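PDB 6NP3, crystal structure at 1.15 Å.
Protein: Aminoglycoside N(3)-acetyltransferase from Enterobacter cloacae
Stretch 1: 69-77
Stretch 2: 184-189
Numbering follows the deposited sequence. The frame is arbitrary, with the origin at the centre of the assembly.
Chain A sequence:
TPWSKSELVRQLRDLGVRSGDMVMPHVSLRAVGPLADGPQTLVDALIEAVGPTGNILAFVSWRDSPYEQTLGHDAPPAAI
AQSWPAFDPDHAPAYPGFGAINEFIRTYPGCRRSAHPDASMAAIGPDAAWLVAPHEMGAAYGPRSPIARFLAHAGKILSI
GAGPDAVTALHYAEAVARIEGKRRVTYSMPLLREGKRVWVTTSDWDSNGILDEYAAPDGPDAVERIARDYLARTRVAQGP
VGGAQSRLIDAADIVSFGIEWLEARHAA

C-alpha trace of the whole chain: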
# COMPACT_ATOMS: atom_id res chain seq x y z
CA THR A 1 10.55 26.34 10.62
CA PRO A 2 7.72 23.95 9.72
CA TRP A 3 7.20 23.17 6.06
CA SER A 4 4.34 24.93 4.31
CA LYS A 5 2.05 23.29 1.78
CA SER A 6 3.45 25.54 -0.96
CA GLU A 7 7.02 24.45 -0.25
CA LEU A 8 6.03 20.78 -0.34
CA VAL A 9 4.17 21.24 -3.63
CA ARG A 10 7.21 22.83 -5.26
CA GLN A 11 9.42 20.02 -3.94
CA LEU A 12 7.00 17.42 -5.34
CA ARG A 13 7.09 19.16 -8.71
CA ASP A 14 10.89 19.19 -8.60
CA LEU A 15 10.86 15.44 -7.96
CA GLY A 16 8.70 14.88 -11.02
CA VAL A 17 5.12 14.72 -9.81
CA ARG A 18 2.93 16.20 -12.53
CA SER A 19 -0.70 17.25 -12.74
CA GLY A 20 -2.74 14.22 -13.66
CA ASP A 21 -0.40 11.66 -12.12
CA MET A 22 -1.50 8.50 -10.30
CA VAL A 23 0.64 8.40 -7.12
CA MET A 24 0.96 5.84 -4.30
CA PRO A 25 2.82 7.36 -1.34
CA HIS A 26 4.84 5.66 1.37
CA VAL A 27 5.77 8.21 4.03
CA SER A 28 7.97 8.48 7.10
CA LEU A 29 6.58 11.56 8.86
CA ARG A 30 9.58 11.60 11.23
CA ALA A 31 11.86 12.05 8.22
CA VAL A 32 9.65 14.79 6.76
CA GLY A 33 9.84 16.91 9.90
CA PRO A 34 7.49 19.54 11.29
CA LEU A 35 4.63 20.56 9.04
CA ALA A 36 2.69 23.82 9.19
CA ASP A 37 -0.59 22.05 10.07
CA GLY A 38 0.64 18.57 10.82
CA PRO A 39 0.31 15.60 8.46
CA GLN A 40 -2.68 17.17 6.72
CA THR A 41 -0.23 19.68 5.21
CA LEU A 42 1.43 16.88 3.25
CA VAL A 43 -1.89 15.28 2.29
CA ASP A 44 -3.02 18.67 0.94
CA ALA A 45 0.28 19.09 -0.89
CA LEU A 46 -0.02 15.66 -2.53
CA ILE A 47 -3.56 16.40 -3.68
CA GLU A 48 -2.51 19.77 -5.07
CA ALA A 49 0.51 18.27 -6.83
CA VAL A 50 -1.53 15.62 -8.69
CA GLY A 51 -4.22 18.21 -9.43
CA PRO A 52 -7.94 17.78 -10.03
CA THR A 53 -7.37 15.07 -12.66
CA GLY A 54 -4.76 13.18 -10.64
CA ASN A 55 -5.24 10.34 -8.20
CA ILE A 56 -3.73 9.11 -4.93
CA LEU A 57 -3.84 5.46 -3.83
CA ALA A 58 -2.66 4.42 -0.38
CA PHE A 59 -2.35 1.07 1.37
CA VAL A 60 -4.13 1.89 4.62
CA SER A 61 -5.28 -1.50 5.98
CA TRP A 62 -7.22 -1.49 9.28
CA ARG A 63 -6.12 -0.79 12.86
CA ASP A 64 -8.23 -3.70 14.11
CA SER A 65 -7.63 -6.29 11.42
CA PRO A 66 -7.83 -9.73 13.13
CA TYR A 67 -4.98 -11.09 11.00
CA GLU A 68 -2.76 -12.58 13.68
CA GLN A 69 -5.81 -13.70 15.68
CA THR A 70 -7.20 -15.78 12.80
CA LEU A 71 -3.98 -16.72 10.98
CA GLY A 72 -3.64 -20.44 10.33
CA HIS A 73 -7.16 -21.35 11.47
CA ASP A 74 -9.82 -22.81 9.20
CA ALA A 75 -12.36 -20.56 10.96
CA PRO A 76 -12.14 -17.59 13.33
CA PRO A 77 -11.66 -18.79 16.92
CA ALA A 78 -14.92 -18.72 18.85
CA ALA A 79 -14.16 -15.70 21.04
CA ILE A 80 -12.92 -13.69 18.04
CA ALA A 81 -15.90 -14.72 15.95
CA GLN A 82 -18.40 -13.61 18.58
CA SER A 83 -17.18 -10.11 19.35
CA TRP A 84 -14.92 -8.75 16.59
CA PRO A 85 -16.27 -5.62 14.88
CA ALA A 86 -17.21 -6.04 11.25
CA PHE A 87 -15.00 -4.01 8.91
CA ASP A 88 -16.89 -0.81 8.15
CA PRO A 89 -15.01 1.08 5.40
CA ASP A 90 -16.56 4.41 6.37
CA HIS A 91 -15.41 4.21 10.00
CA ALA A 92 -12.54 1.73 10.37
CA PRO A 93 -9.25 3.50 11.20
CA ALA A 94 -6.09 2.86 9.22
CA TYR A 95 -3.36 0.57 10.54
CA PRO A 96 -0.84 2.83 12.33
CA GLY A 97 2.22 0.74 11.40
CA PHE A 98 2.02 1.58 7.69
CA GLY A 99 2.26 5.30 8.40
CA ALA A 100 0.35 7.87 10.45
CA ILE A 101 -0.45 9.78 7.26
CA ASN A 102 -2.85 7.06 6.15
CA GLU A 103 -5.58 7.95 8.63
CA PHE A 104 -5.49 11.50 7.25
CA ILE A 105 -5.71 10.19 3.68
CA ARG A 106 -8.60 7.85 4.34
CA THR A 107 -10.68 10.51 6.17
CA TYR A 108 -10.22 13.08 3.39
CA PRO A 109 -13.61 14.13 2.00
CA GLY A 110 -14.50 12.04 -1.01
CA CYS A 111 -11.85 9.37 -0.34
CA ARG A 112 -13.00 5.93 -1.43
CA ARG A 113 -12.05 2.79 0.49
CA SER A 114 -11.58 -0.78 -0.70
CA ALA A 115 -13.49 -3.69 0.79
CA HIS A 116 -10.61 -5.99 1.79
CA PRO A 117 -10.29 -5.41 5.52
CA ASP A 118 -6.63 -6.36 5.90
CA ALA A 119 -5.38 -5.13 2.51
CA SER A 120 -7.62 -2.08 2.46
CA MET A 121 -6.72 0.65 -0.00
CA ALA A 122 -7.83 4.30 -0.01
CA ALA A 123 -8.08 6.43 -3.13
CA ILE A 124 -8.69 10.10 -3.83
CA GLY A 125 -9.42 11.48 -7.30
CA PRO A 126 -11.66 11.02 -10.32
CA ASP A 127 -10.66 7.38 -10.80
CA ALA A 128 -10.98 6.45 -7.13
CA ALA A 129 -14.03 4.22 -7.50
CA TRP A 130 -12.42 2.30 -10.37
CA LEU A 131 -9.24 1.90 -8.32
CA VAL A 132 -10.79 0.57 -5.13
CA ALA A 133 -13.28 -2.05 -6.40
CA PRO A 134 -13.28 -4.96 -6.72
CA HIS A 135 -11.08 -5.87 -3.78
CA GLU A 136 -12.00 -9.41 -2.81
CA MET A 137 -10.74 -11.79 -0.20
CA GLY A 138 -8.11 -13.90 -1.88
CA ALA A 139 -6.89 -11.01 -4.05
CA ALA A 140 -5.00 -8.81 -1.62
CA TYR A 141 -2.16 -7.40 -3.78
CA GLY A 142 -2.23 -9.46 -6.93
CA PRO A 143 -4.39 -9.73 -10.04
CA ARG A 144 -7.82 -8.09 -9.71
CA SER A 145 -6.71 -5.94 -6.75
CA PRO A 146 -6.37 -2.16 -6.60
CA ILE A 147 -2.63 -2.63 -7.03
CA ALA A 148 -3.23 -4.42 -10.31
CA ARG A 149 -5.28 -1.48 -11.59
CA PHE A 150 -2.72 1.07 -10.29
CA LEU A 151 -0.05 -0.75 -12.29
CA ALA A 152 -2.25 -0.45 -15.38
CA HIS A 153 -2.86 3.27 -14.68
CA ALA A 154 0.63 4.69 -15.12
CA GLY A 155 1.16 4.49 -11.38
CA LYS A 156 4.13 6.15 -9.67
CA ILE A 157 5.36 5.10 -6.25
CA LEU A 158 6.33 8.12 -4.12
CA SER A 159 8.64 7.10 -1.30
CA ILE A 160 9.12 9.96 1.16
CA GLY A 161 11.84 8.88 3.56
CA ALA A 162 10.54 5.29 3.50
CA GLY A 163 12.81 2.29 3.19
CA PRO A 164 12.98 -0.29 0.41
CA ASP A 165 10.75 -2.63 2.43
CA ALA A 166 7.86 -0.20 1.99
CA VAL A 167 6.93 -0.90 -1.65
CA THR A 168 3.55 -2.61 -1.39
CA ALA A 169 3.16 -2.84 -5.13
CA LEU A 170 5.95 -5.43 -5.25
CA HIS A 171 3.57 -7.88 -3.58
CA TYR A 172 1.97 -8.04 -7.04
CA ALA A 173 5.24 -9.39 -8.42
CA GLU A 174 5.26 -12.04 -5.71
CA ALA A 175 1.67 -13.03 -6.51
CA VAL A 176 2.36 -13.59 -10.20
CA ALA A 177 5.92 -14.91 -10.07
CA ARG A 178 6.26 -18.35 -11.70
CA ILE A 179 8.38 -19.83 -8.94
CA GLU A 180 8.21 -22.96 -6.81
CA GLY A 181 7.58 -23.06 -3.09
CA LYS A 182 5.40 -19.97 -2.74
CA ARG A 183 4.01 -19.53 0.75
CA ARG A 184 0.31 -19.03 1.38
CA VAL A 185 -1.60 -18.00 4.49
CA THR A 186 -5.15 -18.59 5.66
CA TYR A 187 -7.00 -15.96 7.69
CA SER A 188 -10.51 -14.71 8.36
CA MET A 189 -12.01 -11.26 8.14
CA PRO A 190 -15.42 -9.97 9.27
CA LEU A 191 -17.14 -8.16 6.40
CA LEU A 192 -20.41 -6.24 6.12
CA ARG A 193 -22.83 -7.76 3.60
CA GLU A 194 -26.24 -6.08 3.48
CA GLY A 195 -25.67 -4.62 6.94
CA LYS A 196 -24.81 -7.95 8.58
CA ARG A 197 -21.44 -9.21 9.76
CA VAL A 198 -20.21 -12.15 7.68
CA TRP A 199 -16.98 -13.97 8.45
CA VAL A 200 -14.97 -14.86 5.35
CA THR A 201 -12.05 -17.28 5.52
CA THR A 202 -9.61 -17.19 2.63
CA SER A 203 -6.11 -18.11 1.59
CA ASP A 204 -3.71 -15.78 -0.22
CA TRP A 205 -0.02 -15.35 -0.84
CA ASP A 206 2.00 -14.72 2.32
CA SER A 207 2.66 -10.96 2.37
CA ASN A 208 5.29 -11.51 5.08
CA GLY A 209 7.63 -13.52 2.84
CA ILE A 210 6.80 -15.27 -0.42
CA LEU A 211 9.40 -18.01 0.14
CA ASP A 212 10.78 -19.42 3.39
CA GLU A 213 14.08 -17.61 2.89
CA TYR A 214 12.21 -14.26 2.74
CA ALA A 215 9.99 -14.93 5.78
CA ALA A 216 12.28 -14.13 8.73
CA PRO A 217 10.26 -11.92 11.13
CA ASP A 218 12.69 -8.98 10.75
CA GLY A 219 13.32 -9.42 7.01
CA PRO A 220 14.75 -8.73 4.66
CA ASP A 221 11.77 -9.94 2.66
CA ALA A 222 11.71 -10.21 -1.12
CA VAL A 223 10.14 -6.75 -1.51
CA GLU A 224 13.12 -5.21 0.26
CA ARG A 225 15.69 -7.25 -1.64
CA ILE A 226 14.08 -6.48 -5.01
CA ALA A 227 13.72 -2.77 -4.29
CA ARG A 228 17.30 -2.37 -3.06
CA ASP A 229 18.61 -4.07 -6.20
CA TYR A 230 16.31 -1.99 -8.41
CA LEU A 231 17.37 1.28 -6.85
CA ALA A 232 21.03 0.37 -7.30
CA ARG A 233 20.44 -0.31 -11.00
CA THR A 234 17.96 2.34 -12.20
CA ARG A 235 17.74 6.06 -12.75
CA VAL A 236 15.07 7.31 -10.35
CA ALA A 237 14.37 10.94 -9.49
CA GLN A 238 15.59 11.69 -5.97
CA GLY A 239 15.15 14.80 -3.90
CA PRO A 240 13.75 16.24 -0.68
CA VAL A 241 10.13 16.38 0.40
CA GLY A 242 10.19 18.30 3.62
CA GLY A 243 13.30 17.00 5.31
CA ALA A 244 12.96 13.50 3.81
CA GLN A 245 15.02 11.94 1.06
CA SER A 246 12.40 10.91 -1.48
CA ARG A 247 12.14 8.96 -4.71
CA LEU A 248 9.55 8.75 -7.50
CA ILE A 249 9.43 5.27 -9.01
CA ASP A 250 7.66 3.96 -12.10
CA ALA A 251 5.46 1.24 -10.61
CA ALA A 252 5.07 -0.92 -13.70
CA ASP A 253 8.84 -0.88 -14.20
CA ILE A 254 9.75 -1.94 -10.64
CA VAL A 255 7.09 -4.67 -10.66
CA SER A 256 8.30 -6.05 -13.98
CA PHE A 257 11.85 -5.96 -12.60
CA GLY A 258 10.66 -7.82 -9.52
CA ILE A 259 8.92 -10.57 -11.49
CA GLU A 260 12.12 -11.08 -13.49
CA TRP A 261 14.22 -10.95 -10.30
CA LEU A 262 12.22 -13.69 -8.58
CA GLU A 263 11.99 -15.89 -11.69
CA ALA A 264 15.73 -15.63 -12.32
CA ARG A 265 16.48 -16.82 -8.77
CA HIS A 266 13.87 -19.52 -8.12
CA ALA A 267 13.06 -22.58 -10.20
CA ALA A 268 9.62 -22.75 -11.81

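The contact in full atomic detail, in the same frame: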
# COMPACT_ATOMS: atom_id res chain seq x y z
N GLN A 69 -4.87 -12.96 14.85
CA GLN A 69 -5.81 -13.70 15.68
C GLN A 69 -6.50 -14.81 14.93
O GLN A 69 -7.01 -15.74 15.56
CB GLN A 69 -6.85 -12.72 16.24
CG GLN A 69 -6.30 -11.65 17.18
CD GLN A 69 -5.84 -10.38 16.48
OE1 GLN A 69 -5.58 -10.36 15.28
NE2 GLN A 69 -5.72 -9.31 17.26
N THR A 70 -6.55 -14.75 13.59
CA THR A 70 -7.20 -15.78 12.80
C THR A 70 -6.22 -16.55 11.93
O THR A 70 -6.63 -17.51 11.26
CB THR A 70 -8.32 -15.18 11.94
OG1 THR A 70 -7.73 -14.32 10.94
CG2 THR A 70 -9.31 -14.42 12.78
N LEU A 71 -4.96 -16.14 11.90
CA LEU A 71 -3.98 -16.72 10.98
C LEU A 71 -3.81 -18.21 11.26
O LEU A 71 -3.61 -18.62 12.40
CB LEU A 71 -2.65 -16.03 11.21
CG LEU A 71 -1.75 -15.62 10.05
CD1 LEU A 71 -0.27 -15.75 10.53
CD2 LEU A 71 -1.93 -16.32 8.75
N GLY A 72 -3.88 -19.02 10.20
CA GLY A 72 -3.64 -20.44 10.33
C GLY A 72 -4.83 -21.26 10.76
O GLY A 72 -4.73 -22.50 10.82
N HIS A 73 -5.97 -20.64 11.05
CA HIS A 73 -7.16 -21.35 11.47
C HIS A 73 -8.10 -21.53 10.29
O HIS A 73 -8.18 -20.67 9.41
CB HIS A 73 -7.88 -20.60 12.59
CG HIS A 73 -7.06 -20.43 13.83
ND1 HIS A 73 -6.90 -21.44 14.75
CD2 HIS A 73 -6.35 -19.38 14.30
CE1 HIS A 73 -6.12 -21.02 15.73
NE2 HIS A 73 -5.78 -19.77 15.48
N ASP A 74 -8.83 -22.64 10.26
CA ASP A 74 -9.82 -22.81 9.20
C ASP A 74 -11.10 -22.02 9.45
O ASP A 74 -11.96 -21.98 8.57
CB ASP A 74 -10.11 -24.30 8.97
CG ASP A 74 -10.56 -25.02 10.21
OD1 ASP A 74 -11.01 -24.36 11.16
OD2 ASP A 74 -10.47 -26.27 10.23
N ALA A 75 -11.22 -21.39 10.61
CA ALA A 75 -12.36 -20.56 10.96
C ALA A 75 -11.90 -19.64 12.07
O ALA A 75 -10.96 -19.98 12.79
CB ALA A 75 -13.54 -21.41 11.45
N PRO A 76 -12.51 -18.47 12.22
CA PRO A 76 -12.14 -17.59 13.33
C PRO A 76 -12.37 -18.30 14.65
O PRO A 76 -13.42 -18.94 14.85
CB PRO A 76 -13.07 -16.38 13.18
CG PRO A 76 -14.19 -16.86 12.36
CD PRO A 76 -13.65 -17.95 11.45
N PRO A 77 -11.43 -18.20 15.59
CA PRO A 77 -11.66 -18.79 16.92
C PRO A 77 -12.91 -18.21 17.55
O PRO A 77 -13.27 -17.06 17.32
CB PRO A 77 -10.41 -18.39 17.71
CG PRO A 77 -9.35 -18.25 16.67
CD PRO A 77 -10.06 -17.67 15.45
N ARG A 184 1.67 -19.53 1.25
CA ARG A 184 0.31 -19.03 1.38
C ARG A 184 -0.07 -18.99 2.86
O ARG A 184 0.54 -19.64 3.71
CB ARG A 184 -0.68 -19.86 0.56
CG ARG A 184 -0.38 -19.75 -0.93
CD ARG A 184 -1.33 -20.53 -1.77
NE ARG A 184 -2.71 -20.07 -1.69
CZ ARG A 184 -3.19 -19.03 -2.36
NH1 ARG A 184 -2.39 -18.29 -3.11
NH2 ARG A 184 -4.47 -18.69 -2.23
N VAL A 185 -1.06 -18.15 3.15
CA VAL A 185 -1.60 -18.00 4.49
C VAL A 185 -3.11 -18.14 4.41
O VAL A 185 -3.72 -17.86 3.38
CB VAL A 185 -1.25 -16.63 5.13
CG1 VAL A 185 0.21 -16.55 5.48
CG2 VAL A 185 -1.66 -15.47 4.23
N THR A 186 -3.70 -18.58 5.51
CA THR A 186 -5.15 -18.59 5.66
C THR A 186 -5.53 -17.69 6.83
O THR A 186 -4.89 -17.72 7.88
CB THR A 186 -5.65 -20.03 5.89
OG1 THR A 186 -5.42 -20.82 4.71
CG2 THR A 186 -7.14 -20.04 6.23
N TYR A 187 -6.52 -16.84 6.62
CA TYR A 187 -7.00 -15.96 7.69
C TYR A 187 -8.46 -15.67 7.44
O TYR A 187 -9.01 -16.02 6.39
CB TYR A 187 -6.13 -14.71 7.80
CG TYR A 187 -5.97 -13.91 6.54
CD1 TYR A 187 -6.93 -13.00 6.15
CD2 TYR A 187 -4.84 -14.05 5.75
CE1 TYR A 187 -6.77 -12.24 4.99
CE2 TYR A 187 -4.66 -13.29 4.61
CZ TYR A 187 -5.64 -12.41 4.22
OH TYR A 187 -5.49 -11.64 3.09
N SER A 188 -9.09 -15.01 8.41
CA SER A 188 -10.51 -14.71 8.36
C SER A 188 -10.73 -13.25 8.67
O SER A 188 -10.10 -12.69 9.58
CB SER A 188 -11.26 -15.54 9.41
OG SER A 188 -11.10 -16.93 9.16
N MET A 189 -11.65 -12.65 7.93
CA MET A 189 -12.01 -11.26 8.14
C MET A 189 -13.52 -11.13 8.28
O MET A 189 -14.27 -11.80 7.57
CB MET A 189 -11.55 -10.39 6.96
CG MET A 189 -10.04 -10.32 6.78
SD MET A 189 -9.28 -9.28 8.05
CE MET A 189 -7.91 -10.35 8.60
O HOH W 1 -8.88 -18.08 9.77

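Q69, in the last turn of a helix, stays clear of the strand formed by 184-189, and the contact opens with T70. Its CA-to-CB bond points toward the strand, and chi1 of 67° (p) places OG1 where the backbone amide of S188 can reach it. The hydrogen bond from S188 N to T70 OG1 measures 3.0 Å with an N-H...acceptor angle of 170°, so the amide points almost straight at the hydroxyl oxygen. The CB atoms of T70 and S188 lie 3.9 Å apart, which brings the two small polar side chains into direct packing.

L71 is the first residue to leave helical phi/psi. Its CA-to-CB bond points away from the strand, yet the end of the side chain comes back, and L71 CD2 packs 3.7 Å from V185 CB. Its backbone also takes part: L71 CA lies 3.4 Å from T186 O, with an angle of 145° at the hydrogen, a CA-H...O contact.

The same carbonyl accepts the stronger bond from G72 N to T186 O, 2.8 Å long at 165°. G72 occupies the third position of a type II turn from T70 to H73, closed by H73 N to T70 O at 3.2 Å. Its phi/psi of 85/-4 would jam a CB against the preceding carbonyl oxygen, which accounts for glycine here without invoking the strand.

H73 contributes mainly through its backbone: H73 O is 3.4 Å from T186 CG2. One link is solvent-mediated, as the O atom of water 1 lies 2.8 Å from T70 O and 2.7 Å from H73 O, donating to both, and 2.6 Å from S188 OG, from which it accepts, tying both ends of the turn to the strand.

Beyond D74 and A75, whose CA-to-CB bonds point away from the strand, P76 returns to the strand, its CD 3.6 Å from S188 OG. P77, at the N-cap position of the next helix, makes no contact.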